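Local coordinates for SmhA (Serratia marcescens, PDB 7A27), which probably serves as the A component of Smh, a tripartite alpha-pore-forming toxin of Serratia marcescens that acts on target membranes, here in its soluble form, at residues 5-10 / 317-322; 39-44 / 52-57; 203-208 / 229-234. One frame throughout, in Å; residues are numbered along the deposited sequence.

Interaction 1: 5-10 / 317-322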
ATOM      1  N   THR A   5      37.991  -5.575   1.571  1.00 85.71           N
ATOM      2  CA  THR A   5      37.620  -4.177   1.902  1.00 84.84           C
ATOM      3  C   THR A   5      36.497  -3.646   0.981  1.00 83.06           C
ATOM      4  O   THR A   5      35.849  -2.672   1.384  1.00 80.86           O
ATOM      5  CB  THR A   5      38.915  -3.348   1.858  1.00 85.30           C
ATOM      6  OG1 THR A   5      38.691  -2.003   2.263  1.00 86.19           O
ATOM      7  CG2 THR A   5      39.539  -3.303   0.481  1.00 85.81           C
ATOM      8  N   SER A   6      36.243  -4.270  -0.174  1.00 82.86           N
ATOM      9  CA  SER A   6      35.294  -3.790  -1.219  1.00 82.82           C
ATOM     10  C   SER A   6      34.002  -4.631  -1.321  1.00 79.65           C
ATOM     11  O   SER A   6      33.106  -4.222  -2.058  1.00 76.12           O
ATOM     12  CB  SER A   6      35.987  -3.742  -2.563  1.00 84.66           C
ATOM     13  OG  SER A   6      36.225  -5.064  -3.031  1.00 87.39           O
ATOM     14  N   ILE A   7      33.897  -5.786  -0.657  1.00 79.36           N
ATOM     15  CA  ILE A   7      32.674  -6.639  -0.771  1.00 77.30           C
ATOM     16  C   ILE A   7      31.550  -6.010   0.050  1.00 76.02           C
ATOM     17  O   ILE A   7      31.789  -5.489   1.132  1.00 75.28           O
ATOM     18  CB  ILE A   7      32.903  -8.127  -0.425  1.00 77.08           C
ATOM     19  CG1 ILE A   7      33.266  -8.362   1.036  1.00 78.11           C
ATOM     20  CG2 ILE A   7      33.939  -8.728  -1.344  1.00 77.66           C
ATOM     21  CD1 ILE A   7      33.214  -9.819   1.461  1.00 77.66           C
ATOM     22  N   ASP A   8      30.351  -6.095  -0.506  1.00 76.55           N
ATOM     23  CA  ASP A   8      29.082  -5.551   0.030  1.00 76.62           C
ATOM     24  C   ASP A   8      28.103  -6.729   0.157  1.00 75.81           C
ATOM     25  O   ASP A   8      27.487  -7.093  -0.844  1.00 76.81           O
ATOM     26  CB  ASP A   8      28.581  -4.443  -0.906  1.00 76.01           C
ATOM     27  CG  ASP A   8      27.206  -3.902  -0.584  1.00 75.53           C
ATOM     28  OD1 ASP A   8      26.813  -4.006   0.580  1.00 77.06           O
ATOM     29  OD2 ASP A   8      26.547  -3.384  -1.500  1.00 76.21           O
ATOM     30  N   LEU A   9      27.981  -7.318   1.339  1.00 75.16           N
ATOM     31  CA  LEU A   9      27.041  -8.434   1.633  1.00 73.94           C
ATOM     32  C   LEU A   9      25.782  -7.876   2.316  1.00 71.48           C
ATOM     33  O   LEU A   9      25.035  -8.670   2.926  1.00 71.62           O
ATOM     34  CB  LEU A   9      27.741  -9.466   2.528  1.00 75.79           C
ATOM     35  CG  LEU A   9      28.941 -10.191   1.934  1.00 76.82           C
ATOM     36  CD1 LEU A   9      29.599 -11.097   2.961  1.00 78.26           C
ATOM     37  CD2 LEU A   9      28.515 -10.993   0.729  1.00 75.87           C
ATOM     38  N   SER A  10      25.536  -6.574   2.194  1.00 69.26           N
ATOM     39  CA  SER A  10      24.411  -5.859   2.852  1.00 67.62           C
ATOM     40  C   SER A  10      23.104  -6.078   2.091  1.00 66.06           C
ATOM     41  O   SER A  10      23.107  -6.524   0.929  1.00 65.15           O
ATOM     42  CB  SER A  10      24.692  -4.376   2.945  1.00 67.47           C
ATOM     43  OG  SER A  10      24.391  -3.707   1.720  1.00 65.50           O
ATOM     44  N   PRO A 317      34.335 -15.038  -5.166  1.00 76.30           N
ATOM     45  CA  PRO A 317      35.717 -15.347  -5.521  1.00 77.82           C
ATOM     46  C   PRO A 317      36.732 -14.578  -4.661  1.00 78.13           C
ATOM     47  O   PRO A 317      37.822 -15.093  -4.453  1.00 79.11           O
ATOM     48  CB  PRO A 317      35.832 -14.950  -7.000  1.00 78.61           C
ATOM     49  CG  PRO A 317      34.410 -14.957  -7.503  1.00 77.46           C
ATOM     50  CD  PRO A 317      33.588 -14.498  -6.314  1.00 76.23           C
ATOM     51  N   ILE A 318      36.357 -13.383  -4.184  1.00 76.37           N
ATOM     52  CA  ILE A 318      37.213 -12.520  -3.321  1.00 76.96           C
ATOM     53  C   ILE A 318      37.344 -13.177  -1.940  1.00 79.02           C
ATOM     54  O   ILE A 318      38.499 -13.218  -1.412  1.00 82.21           O
ATOM     55  CB  ILE A 318      36.662 -11.091  -3.239  1.00 75.59           C
ATOM     56  CG1 ILE A 318      36.645 -10.415  -4.614  1.00 75.74           C
ATOM     57  CG2 ILE A 318      37.433 -10.276  -2.209  1.00 75.65           C
ATOM     58  CD1 ILE A 318      36.003  -9.025  -4.634  1.00 75.34           C
ATOM     59  N   ILE A 319      36.239 -13.694  -1.381  1.00 77.85           N
ATOM     60  CA  ILE A 319      36.218 -14.382  -0.054  1.00 79.03           C
ATOM     61  C   ILE A 319      37.084 -15.644  -0.131  1.00 81.64           C
ATOM     62  O   ILE A 319      37.615 -16.051   0.910  1.00 82.46           O
ATOM     63  CB  ILE A 319      34.781 -14.731   0.375  1.00 77.65           C
ATOM     64  CG1 ILE A 319      33.938 -13.468   0.532  1.00 76.97           C
ATOM     65  CG2 ILE A 319      34.804 -15.571   1.642  1.00 78.95           C
ATOM     66  CD1 ILE A 319      32.514 -13.705   0.920  1.00 75.99           C
ATOM     67  N   ASN A 320      37.167 -16.241  -1.326  1.00 83.66           N
ATOM     68  CA  ASN A 320      37.916 -17.489  -1.636  1.00 86.66           C
ATOM     69  C   ASN A 320      39.426 -17.205  -1.581  1.00 89.94           C
ATOM     70  O   ASN A 320      40.153 -18.092  -1.103  1.00 91.19           O
ATOM     71  CB  ASN A 320      37.507 -18.062  -2.998  1.00 85.64           C
ATOM     72  CG  ASN A 320      37.780 -19.534  -3.175  1.00 85.92           C
ATOM     73  OD1 ASN A 320      38.169 -20.215  -2.236  1.00 87.02           O
ATOM     74  ND2 ASN A 320      37.591 -20.021  -4.386  1.00 86.13           N
ATOM     75  N   GLN A 321      39.876 -16.021  -2.036  1.00 91.77           N
ATOM     76  CA  GLN A 321      41.313 -15.606  -2.035  1.00 93.99           C
ATOM     77  C   GLN A 321      41.853 -15.510  -0.590  1.00 95.95           C
ATOM     78  O   GLN A 321      43.068 -15.746  -0.420  1.00 97.57           O
ATOM     79  CB  GLN A 321      41.547 -14.249  -2.721  1.00 93.97           C
ATOM     80  CG  GLN A 321      41.110 -14.110  -4.184  1.00 92.99           C
ATOM     81  CD  GLN A 321      41.345 -12.711  -4.747  1.00 91.73           C
ATOM     82  OE1 GLN A 321      41.194 -11.699  -4.061  1.00 89.68           O
ATOM     83  NE2 GLN A 321      41.664 -12.612  -6.032  1.00 90.99           N
ATOM     84  N   ALA A 322      41.012 -15.172   0.403  1.00 95.90           N
ATOM     85  CA  ALA A 322      41.369 -15.049   1.845  1.00 96.68           C
ATOM     86  C   ALA A 322      41.847 -16.395   2.407  1.00 97.69           C
ATOM     87  O   ALA A 322      40.992 -17.156   2.906  1.00 96.94           O
ATOM     88  CB  ALA A 322      40.181 -14.544   2.639  1.00 95.53           C
TER
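The backbones stay well apart, with Ile7 and Ile318 the nearest pair at 7.9 Å between their CA atoms, so the loop 5-10 meets the last turn of helix 301-321 through side chains. Ile7 makes most of the contact from the loop and forks over two successive helix residues. Its CG1 branch takes the crowded position between the backbone N and the carbonyl carbon (chi1 66°), which sends the two branches to different partners. Ile7 CG2 sits 3.9 Å from CD1 of Ile318, and about as far from that residue's CG2, the two side chains sliding past each other in opposite directions. Ile7 CD1 reaches CG1 of Ile319 at 3.8 Å, and here the chains cross at about a right angle. Leu9 adds a looser tip-to-tip touch, its CD1 4.4 Å from Ile319 CD1. Asp8 turns back on its own segment: OD1 accepts from Ser10 N, making an Asx turn, and from Ser10 OG, 2.7 Å from Asp8 OD1. Leu9 and Ile319 both pack on Val112 of helix 104-155. Between the segments the contact is thus almost wholly aliphatic, Ser6 OG only grazing Ile318 CD1, though Tyr312 OH, earlier on the helix, bonds to Leu9 O.

Interaction 2: 39-44 / 52-57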
ATOM      1  N   GLN A  39     -22.147   1.251   1.667  1.00 72.90           N
ATOM      2  CA  GLN A  39     -23.525   0.869   1.307  1.00 75.58           C
ATOM      3  C   GLN A  39     -23.638   0.958  -0.220  1.00 74.38           C
ATOM      4  O   GLN A  39     -23.162   1.937  -0.785  1.00 73.48           O
ATOM      5  CB  GLN A  39     -24.458   1.870   2.004  1.00 79.70           C
ATOM      6  CG  GLN A  39     -25.905   1.434   2.188  1.00 85.01           C
ATOM      7  CD  GLN A  39     -26.830   2.551   2.630  1.00 87.40           C
ATOM      8  OE1 GLN A  39     -26.607   3.728   2.333  1.00 88.07           O
ATOM      9  NE2 GLN A  39     -27.921   2.180   3.293  1.00 89.69           N
ATOM     10  N   LEU A  40     -24.202  -0.046  -0.874  1.00 76.34           N
ATOM     11  CA  LEU A  40     -24.490  -0.068  -2.335  1.00 77.51           C
ATOM     12  C   LEU A  40     -25.673   0.868  -2.607  1.00 78.19           C
ATOM     13  O   LEU A  40     -26.395   1.241  -1.653  1.00 76.97           O
ATOM     14  CB  LEU A  40     -24.847  -1.500  -2.765  1.00 80.56           C
ATOM     15  CG  LEU A  40     -23.687  -2.503  -2.800  1.00 80.35           C
ATOM     16  CD1 LEU A  40     -24.153  -3.925  -2.549  1.00 81.91           C
ATOM     17  CD2 LEU A  40     -22.957  -2.407  -4.126  1.00 80.59           C
ATOM     18  N   LEU A  41     -25.857   1.250  -3.868  1.00 78.65           N
ATOM     19  CA  LEU A  41     -27.026   2.047  -4.308  1.00 79.98           C
ATOM     20  C   LEU A  41     -28.112   1.030  -4.643  1.00 80.92           C
ATOM     21  O   LEU A  41     -27.839   0.191  -5.510  1.00 82.41           O
ATOM     22  CB  LEU A  41     -26.646   2.901  -5.527  1.00 79.49           C
ATOM     23  CG  LEU A  41     -27.777   3.720  -6.143  1.00 80.83           C
ATOM     24  CD1 LEU A  41     -28.311   4.725  -5.143  1.00 81.02           C
ATOM     25  CD2 LEU A  41     -27.309   4.408  -7.408  1.00 80.80           C
ATOM     26  N   THR A  42     -29.253   1.056  -3.963  1.00 82.58           N
ATOM     27  CA  THR A  42     -30.359   0.079  -4.199  1.00 86.23           C
ATOM     28  C   THR A  42     -31.431   0.745  -5.082  1.00 89.18           C
ATOM     29  O   THR A  42     -31.929   0.082  -6.003  1.00 91.70           O
ATOM     30  CB  THR A  42     -30.927  -0.501  -2.884  1.00 86.02           C
ATOM     31  OG1 THR A  42     -31.931   0.344  -2.316  1.00 86.25           O
ATOM     32  CG2 THR A  42     -29.872  -0.780  -1.832  1.00 83.70           C
ATOM     33  N   SER A  43     -31.757   2.015  -4.806  1.00 89.36           N
ATOM     34  CA  SER A  43     -32.863   2.798  -5.423  1.00 90.56           C
ATOM     35  C   SER A  43     -32.984   2.554  -6.929  1.00 91.05           C
ATOM     36  O   SER A  43     -31.966   2.563  -7.623  1.00 91.01           O
ATOM     37  CB  SER A  43     -32.710   4.267  -5.131  1.00 89.97           C
ATOM     38  OG  SER A  43     -33.763   5.006  -5.728  1.00 91.63           O
ATOM     39  N   GLN A  44     -34.214   2.354  -7.399  1.00 92.91           N
ATOM     40  CA  GLN A  44     -34.567   2.205  -8.833  1.00 95.36           C
ATOM     41  C   GLN A  44     -35.711   3.181  -9.144  1.00 98.08           C
ATOM     42  O   GLN A  44     -36.570   2.861  -9.983  1.00101.14           O
ATOM     43  CB  GLN A  44     -34.938   0.751  -9.120  1.00 96.75           C
ATOM     44  CG  GLN A  44     -33.777  -0.218  -9.036  1.00 95.34           C
ATOM     45  CD  GLN A  44     -34.253  -1.648  -8.938  1.00 96.85           C
ATOM     46  OE1 GLN A  44     -35.426  -1.908  -8.685  1.00 97.08           O
ATOM     47  NE2 GLN A  44     -33.341  -2.591  -9.125  1.00 96.06           N
ATOM     48  N   VAL A  52     -27.838   2.574 -13.648  1.00 89.22           N
ATOM     49  CA  VAL A  52     -27.124   1.336 -14.103  1.00 88.78           C
ATOM     50  C   VAL A  52     -25.609   1.589 -14.216  1.00 86.46           C
ATOM     51  O   VAL A  52     -24.865   0.627 -13.971  1.00 84.74           O
ATOM     52  CB  VAL A  52     -27.702   0.723 -15.400  1.00 90.67           C
ATOM     53  CG1 VAL A  52     -29.112   0.180 -15.180  1.00 92.92           C
ATOM     54  CG2 VAL A  52     -27.651   1.661 -16.599  1.00 91.32           C
ATOM     55  N   LYS A  53     -25.166   2.811 -14.544  1.00 85.91           N
ATOM     56  CA  LYS A  53     -23.725   3.142 -14.737  1.00 84.89           C
ATOM     57  C   LYS A  53     -23.031   3.199 -13.372  1.00 82.29           C
ATOM     58  O   LYS A  53     -21.866   2.722 -13.299  1.00 80.94           O
ATOM     59  CB  LYS A  53     -23.524   4.440 -15.529  1.00 86.36           C
ATOM     60  CG  LYS A  53     -24.272   4.507 -16.859  1.00 89.92           C
ATOM     61  CD  LYS A  53     -23.670   5.349 -17.967  1.00 91.54           C
ATOM     62  CE  LYS A  53     -22.364   4.767 -18.482  1.00 92.13           C
ATOM     63  NZ  LYS A  53     -22.085   5.152 -19.888  1.00 94.71           N
ATOM     64  N   ILE A  54     -23.715   3.723 -12.346  1.00 80.82           N
ATOM     65  CA  ILE A  54     -23.201   3.799 -10.944  1.00 79.68           C
ATOM     66  C   ILE A  54     -23.128   2.380 -10.359  1.00 80.22           C
ATOM     67  O   ILE A  54     -22.027   1.979  -9.942  1.00 80.56           O
ATOM     68  CB  ILE A  54     -24.055   4.731 -10.060  1.00 80.07           C
ATOM     69  CG1 ILE A  54     -24.057   6.173 -10.578  1.00 80.38           C
ATOM     70  CG2 ILE A  54     -23.587   4.676  -8.609  1.00 78.31           C
ATOM     71  CD1 ILE A  54     -25.106   7.064  -9.942  1.00 80.50           C
ATOM     72  N   LYS A  55     -24.250   1.649 -10.317  1.00 81.07           N
ATOM     73  CA  LYS A  55     -24.323   0.257  -9.788  1.00 80.94           C
ATOM     74  C   LYS A  55     -23.248  -0.618 -10.452  1.00 80.97           C
ATOM     75  O   LYS A  55     -22.636  -1.417  -9.731  1.00 81.12           O
ATOM     76  CB  LYS A  55     -25.705  -0.360 -10.021  1.00 82.52           C
ATOM     77  CG  LYS A  55     -26.807   0.129  -9.090  1.00 82.73           C
ATOM     78  CD  LYS A  55     -28.173  -0.473  -9.392  1.00 85.38           C
ATOM     79  CE  LYS A  55     -29.279   0.030  -8.480  1.00 85.78           C
ATOM     80  NZ  LYS A  55     -30.618  -0.394  -8.951  1.00 87.91           N
ATOM     81  N   ALA A  56     -23.032  -0.481 -11.767  1.00 81.30           N
ATOM     82  CA  ALA A  56     -22.041  -1.256 -12.558  1.00 80.70           C
ATOM     83  C   ALA A  56     -20.627  -0.894 -12.108  1.00 78.95           C
ATOM     84  O   ALA A  56     -19.817  -1.816 -11.954  1.00 77.86           O
ATOM     85  CB  ALA A  56     -22.197  -1.000 -14.036  1.00 81.69           C
ATOM     86  N   TYR A  57     -20.347   0.400 -11.929  1.00 78.19           N
ATOM     87  CA  TYR A  57     -19.019   0.905 -11.508  1.00 77.34           C
ATOM     88  C   TYR A  57     -18.758   0.486 -10.062  1.00 76.99           C
ATOM     89  O   TYR A  57     -17.658  -0.016  -9.772  1.00 75.51           O
ATOM     90  CB  TYR A  57     -18.935   2.421 -11.684  1.00 76.67           C
ATOM     91  CG  TYR A  57     -17.603   3.064 -11.359  1.00 74.24           C
ATOM     92  CD1 TYR A  57     -16.428   2.661 -11.981  1.00 73.94           C
ATOM     93  CD2 TYR A  57     -17.534   4.153 -10.506  1.00 72.81           C
ATOM     94  CE1 TYR A  57     -15.222   3.289 -11.722  1.00 72.91           C
ATOM     95  CE2 TYR A  57     -16.337   4.799 -10.244  1.00 71.92           C
ATOM     96  CZ  TYR A  57     -15.178   4.369 -10.853  1.00 71.54           C
ATOM     97  OH  TYR A  57     -14.011   5.021 -10.588  1.00 69.87           O
TER
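Helix 48-96 presents one flank to the loop 39-44 that precedes it, and backbone bonds such as Ala56 N to Val52 O, 3.1 Å, confirm that 52-57 is regular helix. At Ile54 the side chain points toward the loop. CG2, anti to the backbone N, carries the touch and lies 3.9 Å from CD2 of Leu41, the two chains crossing obliquely. Leu41 sets its own CG anti to the backbone N (chi1 177°), which delivers its branched end to the helix. The next residue, Lys55, buries the most surface. Lys55 CA is 6.4 Å from Leu41 CA, the closest CA-CA approach between the segments. With CG beside its own backbone N and every later torsion near 180°, the chain runs out fully extended alongside the loop. The aliphatic part passes the carbonyl of Leu41, Lys55 CE lying 3.3 Å from Leu41 O, and the ammonium ends beside the carbonyl of Thr42 and the side chain of Gln44. Lys55 NZ gives a weak hydrogen bond to Thr42 O at 3.3 Å. Ser43 O lies 3.5 Å from Lys55 NZ, so two successive carbonyl oxygens would tend to stabilise the charge. Gln44 crosses the lysine tip at about a right angle, its CG against NZ. Farther on, Tyr57 turns to the bundle instead of the loop, stacking its ring with Phe147 and hydrogen-bonding through OH to Gln281 OE1. Ile54 likewise packs on Leu273 and Ala277 of helix 272-299 and on Phe147 of helix 104-155, while Gln228, just ahead of strand 230-237, also bonds to the loop at Thr42 N and Leu40 O.

Interaction 3: 203-208 / 229-234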
ATOM      1  N   ALA A 203     -21.410  11.563   5.828  1.00 66.12           N
ATOM      2  CA  ALA A 203     -22.363  12.344   5.015  1.00 67.02           C
ATOM      3  C   ALA A 203     -23.513  11.458   4.550  1.00 67.63           C
ATOM      4  O   ALA A 203     -23.462  10.236   4.763  1.00 68.97           O
ATOM      5  CB  ALA A 203     -21.638  12.939   3.836  1.00 66.46           C
ATOM      6  N   ALA A 204     -24.506  12.061   3.911  1.00 68.58           N
ATOM      7  CA  ALA A 204     -25.716  11.372   3.430  1.00 69.92           C
ATOM      8  C   ALA A 204     -26.321  12.150   2.267  1.00 71.15           C
ATOM      9  O   ALA A 204     -26.123  13.378   2.218  1.00 71.37           O
ATOM     10  CB  ALA A 204     -26.672  11.256   4.574  1.00 71.58           C
ATOM     11  N   VAL A 205     -27.022  11.444   1.382  1.00 72.61           N
ATOM     12  CA  VAL A 205     -27.674  12.012   0.169  1.00 75.00           C
ATOM     13  C   VAL A 205     -29.156  11.668   0.206  1.00 77.84           C
ATOM     14  O   VAL A 205     -29.519  10.544  -0.107  1.00 79.33           O
ATOM     15  CB  VAL A 205     -27.026  11.475  -1.122  1.00 74.89           C
ATOM     16  CG1 VAL A 205     -27.609  12.135  -2.379  1.00 75.62           C
ATOM     17  CG2 VAL A 205     -25.511  11.630  -1.102  1.00 73.93           C
ATOM     18  N   PRO A 206     -30.049  12.593   0.624  1.00 80.48           N
ATOM     19  CA  PRO A 206     -31.492  12.375   0.493  1.00 83.01           C
ATOM     20  C   PRO A 206     -31.869  12.064  -0.967  1.00 84.09           C
ATOM     21  O   PRO A 206     -31.344  12.733  -1.832  1.00 81.68           O
ATOM     22  CB  PRO A 206     -32.104  13.716   0.926  1.00 84.62           C
ATOM     23  CG  PRO A 206     -31.043  14.350   1.819  1.00 84.24           C
ATOM     24  CD  PRO A 206     -29.712  13.860   1.283  1.00 81.37           C
ATOM     25  N   LEU A 207     -32.748  11.078  -1.201  1.00 87.46           N
ATOM     26  CA  LEU A 207     -33.216  10.630  -2.541  1.00 90.99           C
ATOM     27  C   LEU A 207     -34.715  10.973  -2.696  1.00 95.82           C
ATOM     28  O   LEU A 207     -35.472  10.638  -1.784  1.00 95.56           O
ATOM     29  CB  LEU A 207     -32.913   9.127  -2.636  1.00 91.34           C
ATOM     30  CG  LEU A 207     -31.441   8.720  -2.428  1.00 89.20           C
ATOM     31  CD1 LEU A 207     -31.232   7.218  -2.473  1.00 88.44           C
ATOM     32  CD2 LEU A 207     -30.526   9.362  -3.454  1.00 88.62           C
ATOM     33  N   GLY A 208     -35.073  11.753  -3.727  1.00101.48           N
ATOM     34  CA  GLY A 208     -36.444  12.242  -4.034  1.00108.64           C
ATOM     35  C   GLY A 208     -37.556  11.247  -3.661  1.00115.15           C
ATOM     36  O   GLY A 208     -37.482  10.070  -4.022  1.00118.16           O
ATOM     37  N   ALA A 229     -34.395   5.744   1.653  1.00111.28           N
ATOM     38  CA  ALA A 229     -34.579   7.109   2.201  1.00106.84           C
ATOM     39  C   ALA A 229     -33.320   7.940   1.903  1.00101.69           C
ATOM     40  O   ALA A 229     -33.460   9.083   1.414  1.00102.62           O
ATOM     41  CB  ALA A 229     -34.861   7.042   3.682  1.00107.62           C
ATOM     42  N   SER A 230     -32.122   7.384   2.132  1.00 95.37           N
ATOM     43  CA  SER A 230     -30.845   8.097   1.876  1.00 90.75           C
ATOM     44  C   SER A 230     -29.653   7.160   1.664  1.00 86.69           C
ATOM     45  O   SER A 230     -29.537   6.139   2.337  1.00 85.45           O
ATOM     46  CB  SER A 230     -30.569   9.068   2.980  1.00 90.48           C
ATOM     47  OG  SER A 230     -30.238   8.389   4.181  1.00 90.11           O
ATOM     48  N   TYR A 231     -28.758   7.583   0.769  1.00 84.33           N
ATOM     49  CA  TYR A 231     -27.470   6.909   0.457  1.00 82.09           C
ATOM     50  C   TYR A 231     -26.437   7.355   1.505  1.00 80.45           C
ATOM     51  O   TYR A 231     -26.055   8.549   1.485  1.00 80.75           O
ATOM     52  CB  TYR A 231     -27.058   7.223  -0.986  1.00 80.67           C
ATOM     53  CG  TYR A 231     -25.753   6.601  -1.400  1.00 79.58           C
ATOM     54  CD1 TYR A 231     -25.697   5.316  -1.902  1.00 80.80           C
ATOM     55  CD2 TYR A 231     -24.562   7.282  -1.252  1.00 79.08           C
ATOM     56  CE1 TYR A 231     -24.490   4.722  -2.234  1.00 80.53           C
ATOM     57  CE2 TYR A 231     -23.349   6.713  -1.608  1.00 78.42           C
ATOM     58  CZ  TYR A 231     -23.306   5.416  -2.078  1.00 78.92           C
ATOM     59  OH  TYR A 231     -22.112   4.849  -2.427  1.00 79.06           O
ATOM     60  N   MET A 232     -26.026   6.444   2.399  1.00 79.82           N
ATOM     61  CA  MET A 232     -25.073   6.737   3.512  1.00 79.61           C
ATOM     62  C   MET A 232     -23.622   6.601   3.046  1.00 75.86           C
ATOM     63  O   MET A 232     -23.233   5.497   2.616  1.00 74.30           O
ATOM     64  CB  MET A 232     -25.319   5.820   4.713  1.00 82.77           C
ATOM     65  CG  MET A 232     -26.745   5.927   5.226  1.00 87.17           C
ATOM     66  SD  MET A 232     -27.061   7.581   5.930  1.00 91.16           S
ATOM     67  CE  MET A 232     -26.893   7.158   7.670  1.00 93.58           C
ATOM     68  N   ILE A 233     -22.843   7.677   3.202  1.00 74.06           N
ATOM     69  CA  ILE A 233     -21.425   7.785   2.743  1.00 72.87           C
ATOM     70  C   ILE A 233     -20.475   7.443   3.890  1.00 72.96           C
ATOM     71  O   ILE A 233     -20.504   8.123   4.941  1.00 73.96           O
ATOM     72  CB  ILE A 233     -21.140   9.185   2.187  1.00 72.67           C
ATOM     73  CG1 ILE A 233     -22.086   9.507   1.022  1.00 73.50           C
ATOM     74  CG2 ILE A 233     -19.678   9.324   1.803  1.00 70.43           C
ATOM     75  CD1 ILE A 233     -22.076  10.944   0.547  1.00 73.13           C
ATOM     76  N   SER A 234     -19.663   6.410   3.680  1.00 73.44           N
ATOM     77  CA  SER A 234     -18.643   5.921   4.637  1.00 73.53           C
ATOM     78  C   SER A 234     -17.335   6.659   4.341  1.00 72.05           C
ATOM     79  O   SER A 234     -17.044   6.920   3.148  1.00 71.03           O
ATOM     80  CB  SER A 234     -18.487   4.413   4.563  1.00 74.58           C
ATOM     81  OG  SER A 234     -19.735   3.744   4.780  1.00 75.05           O
TER
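Strands 203-206 and 230-234 run antiparallel, 163° between directions with axes 4.6 Å apart at closest, and their packing differs between the two faces. On the inner face Ala203, Val205, Tyr231 and Ile233 are buried beneath helices 247-268 and 272-299. Ile233 leads here: CG1 lies beside its backbone N (chi1 -58°) and the extended branch lays Ile233 CD1 in the notch between two residues of the partner strand, 3.9 Å from both Ala203 CB and Val205 CG2. The other face is looser. The side-chain partner of Ala204 CB is Met232 SD, at the bend of a chain folded at chi2 and chi3, while Ser230 and Pro206 are partly exposed. Backbone bonds stitch the strands: Ile233 N to Ala203 O at 3.1 Å, and a reciprocal couple, Val205 N to Tyr231 O at 3.1 Å and Tyr231 N to Val205 O at 3.2 Å. In all three the donor stands above the carbonyl plane. Toward the turn the ladder frays into a weak bond from Leu207 N to Ala229 O, near a connection (210-225) not modelled and so probably mobile. A two-stranded antiparallel hairpin against helices is consistent with the beta-tongue in the head of ClyA-family toxins.

Interactions 2 and 3 share one end of the elongated molecule, their centres 13 Å apart, whereas interaction 1 lies across the chain's centre, 62 and 66 Å from them. The two neighbours are joined directly: Gln39 OE1 takes a hydrogen bond from Met232 N at 2.8 Å, tying the loop 39-44 to the strand edge. Both also lean on helix 272-299. All three are partly buried: the hairpin buries four of ten touching residues, on its helix-facing side, interaction 2 three of six and interaction 1 two of five. Between the segments of interaction 1 the meeting is of side chains, nearly all aliphatic; a lysine laid over loop carbonyls dominates 39-44 / 52-57, and backbone pairing carries the hairpin.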